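Local coordinates for methyl-accepting chemotaxis protein (Vibrio parahaemolyticus, PDB 4EXO) that probably senses small molecules in the periplasm for chemotaxis signalling, binding pyruvate in the pocket of its Cache-type sensor domain, at residues A[60-65]-A[134-139]; A[111-116]-A[141-146]; A[47-52]-A[69-74]; A[101-106]-A[128-133]. All blocks are in the same frame, centred on the assembly; numbering follows the deposited sequence. Where two conformers were deposited one is given.

Overall arrangement
All four contacts belong to one Cache (PAS-like) domain built on a five-stranded antiparallel sheet. Contact 1 joins strands 61-63 and 136-143. Contact 3, its centre about 10 Å from that of contact 1, sets helix 42-51 against edge strand 69-72, and contact 4, about 9 Å from contact 1 between centres, sets helix 94-104 against strand 120-131. Contact 2, at the far end of strand 136-143, has its centre about 19 Å from that of contact 1. Pyruvate ties three of them together: Phe61 and Tyr63 of contact 1, Trp113 and Phe111 of contact 2 and His72 of contact 3 line its pocket. Contact 4 keeps off the ligand but touches contact 1.

Contact 1: residues A[60-65]-A[134-139]. With PYR (pyruvic acid), chain B.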
loop_
_atom_site.group_PDB
_atom_site.type_symbol
_atom_site.label_atom_id
_atom_site.label_comp_id
_atom_site.label_asym_id
_atom_site.label_seq_id
_atom_site.Cartn_x
_atom_site.Cartn_y
_atom_site.Cartn_z
ATOM N N PHE A 60 2.261 4.243 9.099
ATOM C CA PHE A 60 1.595 3.417 10.113
ATOM C C PHE A 60 2.036 3.689 11.550
ATOM O O PHE A 60 3.210 4.061 11.811
ATOM C CB PHE A 60 1.856 1.935 9.846
ATOM C CG PHE A 60 1.170 1.413 8.636
ATOM C CD1 PHE A 60 -0.188 1.086 8.674
ATOM C CD2 PHE A 60 1.883 1.230 7.455
ATOM C CE1 PHE A 60 -0.845 0.583 7.553
ATOM C CE2 PHE A 60 1.243 0.718 6.293
ATOM C CZ PHE A 60 -0.133 0.404 6.333
ATOM N N PHE A 61 1.093 3.451 12.468
ATOM C CA PHE A 61 1.352 3.412 13.895
ATOM C C PHE A 61 0.589 2.191 14.449
ATOM O O PHE A 61 -0.348 1.690 13.807
ATOM C CB PHE A 61 0.865 4.726 14.577
ATOM C CG PHE A 61 -0.573 5.055 14.270
ATOM C CD1 PHE A 61 -1.614 4.395 14.964
ATOM C CD2 PHE A 61 -0.916 6.003 13.304
ATOM C CE1 PHE A 61 -2.956 4.697 14.675
ATOM C CE2 PHE A 61 -2.262 6.293 12.997
ATOM C CZ PHE A 61 -3.285 5.642 13.698
ATOM N N ALA A 62 0.964 1.727 15.637
ATOM C CA ALA A 62 0.113 0.729 16.316
ATOM C C ALA A 62 0.155 0.895 17.812
ATOM O O ALA A 62 1.187 1.341 18.357
ATOM C CB ALA A 62 0.500 -0.720 15.900
ATOM N N TYR A 63 -0.969 0.579 18.471
ATOM C CA TYR A 63 -1.074 0.634 19.941
ATOM C C TYR A 63 -1.680 -0.675 20.414
ATOM O O TYR A 63 -2.463 -1.266 19.674
ATOM C CB TYR A 63 -2.000 1.794 20.385
ATOM C CG TYR A 63 -1.408 3.160 20.054
ATOM C CD1 TYR A 63 -0.675 3.887 21.014
ATOM C CD2 TYR A 63 -1.556 3.698 18.775
ATOM C CE1 TYR A 63 -0.111 5.128 20.690
ATOM C CE2 TYR A 63 -1.015 4.978 18.450
ATOM C CZ TYR A 63 -0.271 5.651 19.416
ATOM O OH TYR A 63 0.276 6.875 19.106
ATOM N N ASP A 64 -1.337 -1.125 21.624
ATOM C CA ASP A 64 -2.052 -2.272 22.189
ATOM C C ASP A 64 -3.357 -1.818 22.833
ATOM O O ASP A 64 -3.665 -0.634 22.835
ATOM C CB ASP A 64 -1.157 -3.165 23.082
ATOM C CG ASP A 64 -0.803 -2.520 24.423
ATOM O OD1 ASP A 64 -1.441 -1.519 24.796
ATOM O OD2 ASP A 64 0.126 -3.045 25.107
ATOM N N SER A 65 -4.142 -2.750 23.369
ATOM C CA SER A 65 -5.470 -2.408 23.914
ATOM C C SER A 65 -5.412 -1.553 25.180
ATOM O O SER A 65 -6.415 -0.896 25.526
ATOM C CB SER A 65 -6.332 -3.672 24.168
ATOM O OG SER A 65 -6.665 -4.258 22.930
ATOM N N TRP A 134 -1.552 -10.345 18.065
ATOM C CA TRP A 134 -0.557 -9.485 18.691
ATOM C C TRP A 134 -1.101 -8.361 19.596
ATOM O O TRP A 134 -0.303 -7.613 20.178
ATOM C CB TRP A 134 0.315 -8.888 17.585
ATOM C CG TRP A 134 1.185 -9.913 16.959
ATOM C CD1 TRP A 134 1.434 -11.185 17.422
ATOM C CD2 TRP A 134 1.953 -9.759 15.778
ATOM N NE1 TRP A 134 2.307 -11.834 16.578
ATOM C CE2 TRP A 134 2.642 -10.974 15.560
ATOM C CE3 TRP A 134 2.122 -8.709 14.867
ATOM C CZ2 TRP A 134 3.500 -11.162 14.472
ATOM C CZ3 TRP A 134 2.974 -8.903 13.785
ATOM C CH2 TRP A 134 3.645 -10.115 13.595
ATOM N N ASP A 135 -2.428 -8.278 19.731
ATOM C CA ASP A 135 -3.132 -7.173 20.377
ATOM C C ASP A 135 -2.605 -5.840 19.804
ATOM O O ASP A 135 -2.224 -4.948 20.565
ATOM C CB ASP A 135 -2.955 -7.199 21.916
ATOM C CG ASP A 135 -3.847 -6.217 22.635
ATOM O OD1 ASP A 135 -5.014 -6.030 22.212
ATOM O OD2 ASP A 135 -3.392 -5.614 23.657
ATOM N N TRP A 136 -2.546 -5.731 18.479
ATOM C CA TRP A 136 -2.192 -4.461 17.838
ATOM C C TRP A 136 -3.415 -3.854 17.198
ATOM O O TRP A 136 -4.069 -4.484 16.355
ATOM C CB TRP A 136 -1.114 -4.619 16.768
ATOM C CG TRP A 136 0.281 -4.872 17.279
ATOM C CD1 TRP A 136 0.700 -4.950 18.583
ATOM C CD2 TRP A 136 1.443 -5.065 16.470
ATOM N NE1 TRP A 136 2.060 -5.189 18.629
ATOM C CE2 TRP A 136 2.531 -5.284 17.342
ATOM C CE3 TRP A 136 1.669 -5.077 15.087
ATOM C CZ2 TRP A 136 3.839 -5.476 16.870
ATOM C CZ3 TRP A 136 2.966 -5.305 14.619
ATOM C CH2 TRP A 136 4.023 -5.499 15.504
ATOM N N VAL A 137 -3.679 -2.607 17.584
ATOM C CA VAL A 137 -4.557 -1.714 16.844
ATOM C C VAL A 137 -3.622 -0.970 15.897
ATOM O O VAL A 137 -2.881 -0.062 16.317
ATOM C CB VAL A 137 -5.276 -0.742 17.790
ATOM C CG1 VAL A 137 -6.130 0.264 16.988
ATOM C CG2 VAL A 137 -6.166 -1.509 18.778
ATOM N N LEU A 138 -3.628 -1.423 14.653
ATOM C CA LEU A 138 -2.723 -0.905 13.602
ATOM C C LEU A 138 -3.489 0.173 12.838
ATOM O O LEU A 138 -4.594 -0.089 12.387
ATOM C CB LEU A 138 -2.348 -2.037 12.644
ATOM C CG LEU A 138 -1.475 -1.692 11.416
ATOM C CD1 LEU A 138 -0.094 -1.163 11.877
ATOM C CD2 LEU A 138 -1.296 -2.907 10.481
ATOM N N GLY A 139 -2.888 1.349 12.663
ATOM C CA GLY A 139 -3.608 2.487 12.085
ATOM C C GLY A 139 -2.785 3.289 11.091
ATOM O O GLY A 139 -1.564 3.192 11.080
HETATM C C PYR B . -0.737 8.936 14.764
HETATM O O PYR B . -1.698 9.511 14.073
HETATM O OXT PYR B . 0.499 8.999 14.309
HETATM C CA PYR B . -1.011 8.269 15.981
HETATM O O3 PYR B . -0.014 7.737 16.586
HETATM C CB PYR B . -2.391 8.175 16.620
HETATM O O HOH W 1 -0.766 -6.404 24.776
#
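Four backbone hydrogen bonds join residues 60-65 to 134-139, two between Phe61 and Gly139 and two between Tyr63 and Val137; Gly139 N reaches Phe61 O at 2.8 Å. Between these hydrogen-bonded pairs, Ala62 and Leu138 form a non-hydrogen-bonded pair, with Ala62 CB 4.1 Å from Leu138 CD1. Beyond the strand pairing, Asp135 grips Ser65 with both carboxylate oxygens: OD1 takes Ser65 OG on its syn lone pair, while OD2 receives Ser65 N at 3.0 Å from above the carboxylate plane. Tyr130 OH is a further partner of OD1. Aromatic contacts lead to the ligand. The Phe61 ring, with CG between backbone N and carbonyl carbon (chi1 53°), lies against Gly139, whose CA makes a CH-pi contact 3.8 Å from the ring centroid. Pyruvate CA sits over the opposite face, and Tyr63 OH donates to pyruvate O3 at 2.7 Å. Such an antiparallel pair, carrying pocket residues on one face, belongs to the central sheet of a Cache sensor domain.

Contact 2: residues A[111-116]-A[141-146]. With PYR (pyruvic acid), chain B.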
loop_
_atom_site.group_PDB
_atom_site.type_symbol
_atom_site.label_atom_id
_atom_site.label_comp_id
_atom_site.label_asym_id
_atom_site.label_seq_id
_atom_site.Cartn_x
_atom_site.Cartn_y
_atom_site.Cartn_z
ATOM N N PHE A 111 -9.229 13.377 14.352
ATOM C CA PHE A 111 -8.428 13.939 15.442
ATOM C C PHE A 111 -7.308 14.742 14.792
ATOM O O PHE A 111 -7.138 14.676 13.589
ATOM C CB PHE A 111 -7.822 12.844 16.348
ATOM C CG PHE A 111 -6.946 11.829 15.625
ATOM C CD1 PHE A 111 -5.546 11.976 15.622
ATOM C CD2 PHE A 111 -7.516 10.692 14.994
ATOM C CE1 PHE A 111 -4.711 11.001 14.986
ATOM C CE2 PHE A 111 -6.715 9.741 14.344
ATOM C CZ PHE A 111 -5.300 9.887 14.328
ATOM N N SER A 112 -6.575 15.507 15.598
ATOM C CA SER A 112 -5.384 16.237 15.126
ATOM C C SER A 112 -4.149 15.533 15.654
ATOM O O SER A 112 -4.164 14.973 16.752
ATOM C CB SER A 112 -5.397 17.683 15.607
ATOM O OG SER A 112 -6.394 18.405 14.908
ATOM N N TRP A 113 -3.095 15.548 14.842
ATOM C CA TRP A 113 -1.845 14.899 15.163
ATOM C C TRP A 113 -0.726 15.622 14.397
ATOM O O TRP A 113 -0.965 16.299 13.369
ATOM C CB TRP A 113 -1.886 13.409 14.765
ATOM C CG TRP A 113 -0.817 12.601 15.449
ATOM C CD1 TRP A 113 0.462 12.355 14.982
ATOM C CD2 TRP A 113 -0.914 11.947 16.724
ATOM N NE1 TRP A 113 1.153 11.597 15.902
ATOM C CE2 TRP A 113 0.328 11.312 16.964
ATOM C CE3 TRP A 113 -1.949 11.824 17.683
ATOM C CZ2 TRP A 113 0.595 10.585 18.134
ATOM C CZ3 TRP A 113 -1.683 11.084 18.850
ATOM C CH2 TRP A 113 -0.430 10.462 19.056
ATOM N N HIS A 114 0.497 15.451 14.881
ATOM C CA HIS A 114 1.682 15.890 14.135
ATOM C C HIS A 114 1.554 15.458 12.661
ATOM O O HIS A 114 1.253 14.304 12.356
ATOM C CB HIS A 114 2.915 15.248 14.757
ATOM C CG HIS A 114 4.180 15.437 13.965
ATOM N ND1 HIS A 114 4.649 14.493 13.077
ATOM C CD2 HIS A 114 5.108 16.422 13.996
ATOM C CE1 HIS A 114 5.803 14.898 12.574
ATOM N NE2 HIS A 114 6.114 16.061 13.133
ATOM N N LYS A 115 1.793 16.396 11.753
ATOM C CA LYS A 115 1.808 16.109 10.326
ATOM C C LYS A 115 3.275 16.247 9.824
ATOM O O LYS A 115 3.843 17.344 9.888
ATOM C CB LYS A 115 0.922 17.135 9.607
ATOM C CG LYS A 115 0.885 16.981 8.086
ATOM C CD LYS A 115 -0.122 17.972 7.466
ATOM C CE LYS A 115 -0.154 17.836 5.951
ATOM N NZ LYS A 115 -1.143 18.772 5.296
ATOM N N PRO A 116 3.894 15.140 9.364
ATOM C CA PRO A 116 5.330 15.175 9.025
ATOM C C PRO A 116 5.743 16.334 8.135
ATOM O O PRO A 116 6.761 16.993 8.432
ATOM C CB PRO A 116 5.567 13.820 8.348
ATOM C CG PRO A 116 4.614 12.875 9.161
ATOM C CD PRO A 116 3.347 13.760 9.355
ATOM N N GLY A 141 -3.611 7.127 8.365
ATOM C CA GLY A 141 -4.537 8.269 8.258
ATOM C C GLY A 141 -4.214 9.156 7.081
ATOM O O GLY A 141 -3.155 9.017 6.457
ATOM N N ILE A 142 -5.158 10.035 6.749
ATOM C CA ILE A 142 -4.951 11.076 5.730
ATOM C C ILE A 142 -5.182 12.440 6.393
ATOM O O ILE A 142 -6.079 12.570 7.244
ATOM C CB ILE A 142 -5.898 10.857 4.532
ATOM C CG1 ILE A 142 -5.559 9.525 3.851
ATOM C CG2 ILE A 142 -5.829 12.001 3.532
ATOM C CD1 ILE A 142 -6.431 9.206 2.676
ATOM N N TYR A 143 -4.405 13.453 6.019
ATOM C CA TYR A 143 -4.581 14.777 6.648
ATOM C C TYR A 143 -5.644 15.573 5.894
ATOM O O TYR A 143 -5.715 15.520 4.677
ATOM C CB TYR A 143 -3.236 15.515 6.764
ATOM C CG TYR A 143 -2.357 14.814 7.801
ATOM C CD1 TYR A 143 -2.357 15.242 9.142
ATOM C CD2 TYR A 143 -1.580 13.709 7.466
ATOM C CE1 TYR A 143 -1.600 14.594 10.104
ATOM C CE2 TYR A 143 -0.815 13.047 8.428
ATOM C CZ TYR A 143 -0.822 13.491 9.734
ATOM O OH TYR A 143 -0.061 12.846 10.691
ATOM N N ILE A 144 -6.514 16.259 6.611
ATOM C CA ILE A 144 -7.653 16.885 5.940
ATOM C C ILE A 144 -7.579 18.411 5.929
ATOM O O ILE A 144 -8.528 19.077 5.478
ATOM C CB ILE A 144 -9.013 16.399 6.494
ATOM C CG1 ILE A 144 -9.070 16.504 8.016
ATOM C CG2 ILE A 144 -9.280 14.932 6.093
ATOM C CD1 ILE A 144 -10.372 15.976 8.561
ATOM N N ASP A 145 -6.461 18.960 6.400
ATOM C CA ASP A 145 -6.270 20.423 6.399
ATOM C C ASP A 145 -6.562 21.116 5.053
ATOM O O ASP A 145 -6.983 22.281 5.054
ATOM C CB ASP A 145 -4.937 20.889 7.039
ATOM C CG ASP A 145 -3.710 20.066 6.601
ATOM O OD1 ASP A 145 -3.825 18.947 6.040
ATOM O OD2 ASP A 145 -2.589 20.561 6.855
ATOM N N ASP A 146 -6.346 20.423 3.930
ATOM C CA ASP A 146 -6.998 20.810 2.654
ATOM C C ASP A 146 -8.557 20.777 2.773
ATOM O O ASP A 146 -9.270 20.011 2.103
ATOM C CB ASP A 146 -6.476 19.992 1.441
ATOM C CG ASP A 146 -6.194 18.533 1.781
ATOM O OD1 ASP A 146 -7.142 17.832 2.208
ATOM O OD2 ASP A 146 -5.026 18.086 1.623
HETATM C C PYR B . -0.737 8.936 14.764
HETATM O O PYR B . -1.698 9.511 14.073
HETATM O OXT PYR B . 0.499 8.999 14.309
HETATM C CA PYR B . -1.011 8.269 15.981
HETATM O O3 PYR B . -0.014 7.737 16.586
HETATM C CB PYR B . -2.391 8.175 16.620
HETATM O O HOH W 2 -2.501 18.377 2.742
#
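Tyr143 OH donates a 2.6 Å hydrogen bond to His114 O, approaching 20° out of the carbonyl plane. The same hydroxyl is also hydrogen-bonded to Lys124 NZ and Tyr59 OH, so three polar groups gather round this buried oxygen. Lys124 and Tyr59 in turn bind the pyruvate, which makes Tyr143 a second-shell residue that probably helps to position them. Lys115 runs fully extended over one face of the Tyr143 ring, the two side chains sliding past each other in opposite directions; its CG stands 3.8 Å from the ring centroid in a CH-pi contact. The extended chain carries the ammonium group beyond the ring to meet Asp145 tip to tip. There, NZ is shared evenly by the carboxylate, 2.8 Å from both OD1 and OD2, and each oxygen uses its syn lone pair. The third partner of NZ is a water at 2.9 Å, which donates to Asp146 OD2 and thereby draws the last residue into the network. The CB of His114 is directed away from segment 141-146, and its NE2 is hydrogen-bonded to Asn119 OD1. Trp113 lays one face of its indole against pyruvate, with the carboxylate carbon of the ligand 3.3 Å above the indole plane. Phe111 offers a ring edge to pyruvate O. Aromatic walls around a small carboxylate, backed by a tyrosine-centred polar network, here form one side of the Cache domain's ligand pocket.

Contact 3: residues A[47-52]-A[69-74]. With PYR (pyruvic acid), chain B.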
loop_
_atom_site.group_PDB
_atom_site.type_symbol
_atom_site.label_atom_id
_atom_site.label_comp_id
_atom_site.label_asym_id
_atom_site.label_seq_id
_atom_site.Cartn_x
_atom_site.Cartn_y
_atom_site.Cartn_z
ATOM N N GLU A 47 9.548 -3.732 11.549
ATOM C CA GLU A 47 10.509 -3.135 10.622
ATOM C C GLU A 47 9.960 -2.871 9.213
ATOM O O GLU A 47 10.319 -1.867 8.556
ATOM C CB GLU A 47 11.788 -3.974 10.614
ATOM C CG GLU A 47 12.464 -3.895 11.973
ATOM C CD GLU A 47 13.642 -4.825 12.109
ATOM O OE1 GLU A 47 14.141 -5.309 11.062
ATOM O OE2 GLU A 47 14.065 -5.056 13.263
ATOM N N ILE A 48 9.068 -3.746 8.761
ATOM C CA ILE A 48 8.371 -3.560 7.501
ATOM C C ILE A 48 7.341 -2.420 7.615
ATOM O O ILE A 48 7.298 -1.515 6.774
ATOM C CB ILE A 48 7.641 -4.863 7.057
ATOM C CG1 ILE A 48 8.684 -5.959 6.734
ATOM C CG2 ILE A 48 6.748 -4.560 5.861
ATOM C CD1 ILE A 48 8.104 -7.338 6.685
ATOM N N LEU A 49 6.512 -2.450 8.650
ATOM C CA LEU A 49 5.411 -1.458 8.686
ATOM C C LEU A 49 5.942 -0.044 8.925
ATOM O O LEU A 49 5.393 0.924 8.401
ATOM C CB LEU A 49 4.400 -1.813 9.771
ATOM C CG LEU A 49 3.527 -3.069 9.518
ATOM C CD1 LEU A 49 2.962 -3.559 10.848
ATOM C CD2 LEU A 49 2.423 -2.717 8.534
ATOM N N LYS A 50 7.011 0.083 9.706
ATOM C CA LYS A 50 7.604 1.402 9.931
ATOM C C LYS A 50 8.312 1.999 8.720
ATOM O O LYS A 50 8.468 3.211 8.631
ATOM C CB LYS A 50 8.573 1.337 11.114
ATOM C CG LYS A 50 7.823 1.272 12.454
ATOM C CD LYS A 50 8.790 0.962 13.612
ATOM C CE LYS A 50 9.810 2.042 13.837
ATOM N NZ LYS A 50 10.615 1.645 15.047
ATOM N N ALA A 51 8.721 1.157 7.774
ATOM C CA ALA A 51 9.315 1.678 6.522
ATOM C C ALA A 51 8.287 2.128 5.471
ATOM O O ALA A 51 8.585 2.980 4.605
ATOM C CB ALA A 51 10.235 0.617 5.935
HETATM N N MSE A 52 7.081 1.545 5.508
HETATM C CA MSE A 52 6.071 1.831 4.485
HETATM C C MSE A 52 5.531 3.266 4.435
HETATM O O MSE A 52 5.230 3.895 5.480
HETATM C CB MSE A 52 4.882 0.845 4.603
HETATM C CG MSE A 52 5.301 -0.556 4.202
HETATM SE SE MSE A 52 3.969 -1.911 4.619
HETATM C CE MSE A 52 2.806 -1.472 3.202
ATOM N N ASN A 69 1.955 2.399 22.944
ATOM C CA ASN A 69 2.471 2.367 21.569
ATOM C C ASN A 69 3.375 1.163 21.322
ATOM O O ASN A 69 4.319 0.906 22.088
ATOM C CB ASN A 69 3.211 3.669 21.231
ATOM C CG ASN A 69 3.641 3.699 19.778
ATOM O OD1 ASN A 69 4.769 3.361 19.472
ATOM N ND2 ASN A 69 2.702 4.021 18.874
ATOM N N THR A 70 3.084 0.410 20.264
ATOM C CA THR A 70 3.914 -0.717 19.902
ATOM C C THR A 70 4.758 -0.451 18.643
ATOM O O THR A 70 5.806 -1.082 18.448
ATOM C CB THR A 70 3.085 -1.994 19.701
ATOM O OG1 THR A 70 2.116 -1.807 18.670
ATOM C CG2 THR A 70 2.336 -2.346 21.017
ATOM N N LEU A 71 4.324 0.466 17.786
ATOM C CA LEU A 71 5.255 0.905 16.733
ATOM C C LEU A 71 4.851 2.284 16.300
ATOM O O LEU A 71 3.656 2.623 16.351
ATOM C CB LEU A 71 5.253 -0.081 15.565
ATOM C CG LEU A 71 3.969 -0.162 14.716
ATOM C CD1 LEU A 71 4.036 0.727 13.433
ATOM C CD2 LEU A 71 3.710 -1.616 14.317
ATOM N N HIS A 72 5.813 3.122 15.913
ATOM C CA HIS A 72 5.436 4.424 15.338
ATOM C C HIS A 72 6.464 4.775 14.255
ATOM O O HIS A 72 7.669 4.871 14.547
ATOM C CB HIS A 72 5.343 5.541 16.409
ATOM C CG HIS A 72 4.480 6.683 15.959
ATOM N ND1 HIS A 72 4.894 7.608 15.011
ATOM C CD2 HIS A 72 3.181 6.966 16.223
ATOM C CE1 HIS A 72 3.900 8.451 14.767
ATOM N NE2 HIS A 72 2.850 8.080 15.489
ATOM N N ALA A 73 6.004 4.906 13.010
ATOM C CA ALA A 73 6.920 5.091 11.871
ATOM C C ALA A 73 7.672 6.428 11.943
ATOM O O ALA A 73 8.807 6.518 11.483
ATOM C CB ALA A 73 6.148 5.031 10.527
ATOM N N ILE A 74 7.007 7.455 12.464
ATOM C CA ILE A 74 7.545 8.823 12.472
ATOM C C ILE A 74 8.352 9.143 13.742
ATOM O O ILE A 74 9.412 9.794 13.676
ATOM C CB ILE A 74 6.392 9.848 12.287
ATOM C CG1 ILE A 74 5.634 9.585 10.945
ATOM C CG2 ILE A 74 6.863 11.329 12.392
ATOM C CD1 ILE A 74 6.540 9.702 9.638
HETATM C C PYR B . -0.737 8.936 14.764
HETATM O O PYR B . -1.698 9.511 14.073
HETATM O OXT PYR B . 0.499 8.999 14.309
HETATM C CA PYR B . -1.011 8.269 15.981
HETATM O O3 PYR B . -0.014 7.737 16.586
HETATM C CB PYR B . -2.391 8.175 16.620
HETATM O O HOH W 3 10.313 5.391 9.436
#
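Leu71 and Ala73 pack against Leu49 and Lys50, bringing helix 42-51 against an edge strand of the Cache domain's antiparallel sheet. At the start of that strand, Asn69 ND2 donates a hydrogen bond to Leu71 O from above the carbonyl plane. A classic beta bulge places Thr70 and Leu71 together opposite Ala62 of the neighbouring strand. Leu71 points at the helix: its CD2 touches Leu49 CD1 at 4.0 Å, the two side chains crossing at about a right angle, while CD1 lies 3.9 Å from Lys50 CG. Next comes His72, whose CB is directed away from the helix and whose ring reaches the pocket, where NE2 donates to pyruvate OXT at 2.8 Å and more weakly to O3. His72 O lies 3.6 Å from Lys50 CE; a turn about CG-CD (chi3 64°) swings CE out of the extended line, and NZ forms a salt bridge with Glu79. Ala73 rests its CB on Lys50 O, 3.5 Å away. One water closes this end by donating to both Lys50 O and Ala73 O, at 3.0 and 2.8 Å.

Contact 4: residues A[101-106]-A[128-133]; sequences ASQKGD and AEYLQK
Gln103 lies over one face of the Tyr130 ring, where helix 94-104 packs on strand 120-131 in the antiparallel sheet of the Cache domain. Its NE2 stands over the ring centre, 3.4 Å above the plane, with the amide turned 78° from the ring, and its CG adds a CH-pi contact over the same face. Deeper in, Ser102 points at the strand and sets its CB 4.0 Å from Ala128 CB and 3.5 Å from Ala128 O. Several outer partners fix these groups. Gln103 NE2 is hydrogen-bonded to Ser65 OG, with Tyr130 OH held by Asp135, so both polar ends reach the neighbouring 60-65 and 134-139 segments. Ser102 OG, between backbone N and carbonyl carbon (chi1 76°), is turned back to its own helix and bonds to Ile99 O. Val137 of the adjoining strand touches Ser102, Ala128 and Tyr130. The backbones are bridged by a single water, which donates to Ser102 O at 2.7 Å and accepts from Tyr130 N at 2.8 Å.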
loop_
_atom_site.group_PDB
_atom_site.type_symbol
_atom_site.label_atom_id
_atom_site.label_comp_id
_atom_site.label_asym_id
_atom_site.label_seq_id
_atom_site.Cartn_x
_atom_site.Cartn_y
_atom_site.Cartn_z
ATOM N N ALA A 101 -12.742 2.419 17.969
ATOM C CA ALA A 101 -13.142 2.375 16.553
ATOM C C ALA A 101 -12.783 1.040 15.903
ATOM O O ALA A 101 -13.607 0.452 15.162
ATOM C CB ALA A 101 -12.516 3.534 15.742
ATOM N N SER A 102 -11.554 0.585 16.134
ATOM C CA SER A 102 -11.101 -0.631 15.488
ATOM C C SER A 102 -11.815 -1.889 16.032
ATOM O O SER A 102 -12.026 -2.847 15.282
ATOM C CB SER A 102 -9.574 -0.805 15.609
ATOM O OG SER A 102 -9.197 -1.232 16.904
ATOM N N GLN A 103 -12.183 -1.886 17.307
ATOM C CA GLN A 103 -12.744 -3.114 17.910
ATOM C C GLN A 103 -14.280 -3.154 17.898
ATOM O O GLN A 103 -14.869 -4.221 17.695
ATOM C CB GLN A 103 -12.246 -3.258 19.340
ATOM C CG GLN A 103 -10.727 -3.591 19.407
ATOM C CD GLN A 103 -10.139 -3.533 20.797
ATOM O OE1 GLN A 103 -10.751 -3.047 21.748
ATOM N NE2 GLN A 103 -8.885 -3.990 20.911
ATOM N N LYS A 104 -14.907 -2.015 18.152
ATOM C CA LYS A 104 -16.376 -1.928 18.344
ATOM C C LYS A 104 -17.024 -1.041 17.292
ATOM O O LYS A 104 -18.233 -0.853 17.296
ATOM C CB LYS A 104 -16.705 -1.280 19.695
ATOM C CG LYS A 104 -15.996 -1.868 20.882
ATOM C CD LYS A 104 -16.637 -1.439 22.155
ATOM C CE LYS A 104 -16.347 0.001 22.508
ATOM N NZ LYS A 104 -16.691 0.187 23.950
ATOM N N GLY A 105 -16.236 -0.441 16.413
ATOM C CA GLY A 105 -16.819 0.506 15.467
ATOM C C GLY A 105 -16.374 0.326 14.033
ATOM O O GLY A 105 -15.974 -0.770 13.634
ATOM N N ASP A 106 -16.425 1.416 13.258
ATOM C CA ASP A 106 -16.075 1.322 11.830
ATOM C C ASP A 106 -14.612 1.607 11.482
ATOM O O ASP A 106 -14.258 1.680 10.306
ATOM C CB ASP A 106 -17.008 2.175 10.981
ATOM C CG ASP A 106 -16.741 3.676 11.120
ATOM O OD1 ASP A 106 -15.837 4.097 11.890
ATOM O OD2 ASP A 106 -17.456 4.442 10.439
ATOM N N ALA A 128 -8.103 2.477 11.614
ATOM C CA ALA A 128 -7.418 1.399 12.326
ATOM C C ALA A 128 -8.162 0.030 12.247
ATOM O O ALA A 128 -9.436 -0.034 12.193
ATOM C CB ALA A 128 -7.160 1.824 13.806
ATOM N N GLU A 129 -7.357 -1.040 12.173
ATOM C CA GLU A 129 -7.845 -2.411 12.190
ATOM C C GLU A 129 -7.160 -3.161 13.326
ATOM O O GLU A 129 -5.986 -2.903 13.664
ATOM C CB GLU A 129 -7.620 -3.097 10.824
ATOM C CG GLU A 129 -8.718 -2.734 9.790
ATOM C CD GLU A 129 -8.536 -3.424 8.388
ATOM O OE1 GLU A 129 -7.657 -4.350 8.284
ATOM O OE2 GLU A 129 -9.271 -2.998 7.425
ATOM N N TYR A 130 -7.906 -4.059 13.960
ATOM C CA TYR A 130 -7.384 -4.780 15.128
ATOM C C TYR A 130 -6.817 -6.135 14.713
ATOM O O TYR A 130 -7.495 -6.903 13.993
ATOM C CB TYR A 130 -8.507 -4.952 16.169
ATOM C CG TYR A 130 -8.043 -5.636 17.444
ATOM C CD1 TYR A 130 -6.932 -5.164 18.145
ATOM C CD2 TYR A 130 -8.712 -6.758 17.951
ATOM C CE1 TYR A 130 -6.489 -5.781 19.321
ATOM C CE2 TYR A 130 -8.282 -7.392 19.125
ATOM C CZ TYR A 130 -7.163 -6.907 19.801
ATOM O OH TYR A 130 -6.711 -7.512 20.962
ATOM N N LEU A 131 -5.573 -6.395 15.110
ATOM C CA LEU A 131 -4.855 -7.633 14.823
ATOM C C LEU A 131 -4.717 -8.427 16.127
ATOM O O LEU A 131 -3.766 -8.243 16.910
ATOM C CB LEU A 131 -3.469 -7.326 14.245
ATOM C CG LEU A 131 -3.431 -6.640 12.875
ATOM C CD1 LEU A 131 -1.972 -6.356 12.522
ATOM C CD2 LEU A 131 -4.066 -7.536 11.811
ATOM N N GLN A 132 -5.697 -9.280 16.389
ATOM C CA GLN A 132 -5.868 -9.772 17.761
ATOM C C GLN A 132 -4.714 -10.639 18.287
ATOM O O GLN A 132 -4.442 -10.642 19.497
ATOM C CB GLN A 132 -7.211 -10.505 17.889
ATOM C CG GLN A 132 -7.331 -11.698 16.959
ATOM C CD GLN A 132 -6.806 -13.000 17.594
ATOM O OE1 GLN A 132 -6.484 -13.054 18.804
ATOM N NE2 GLN A 132 -6.698 -14.042 16.770
ATOM N N LYS A 133 -4.028 -11.360 17.394
ATOM C CA LYS A 133 -2.956 -12.289 17.799
ATOM C C LYS A 133 -1.849 -11.563 18.530
ATOM O O LYS A 133 -1.302 -12.072 19.503
ATOM C CB LYS A 133 -2.363 -12.997 16.584
ATOM C CG LYS A 133 -1.324 -14.069 16.949
ATOM C CD LYS A 133 -0.719 -14.754 15.702
ATOM C CE LYS A 133 -1.756 -15.371 14.806
ATOM N NZ LYS A 133 -1.029 -16.191 13.754
HETATM O O HOH W 4 -10.666 -4.074 13.277
#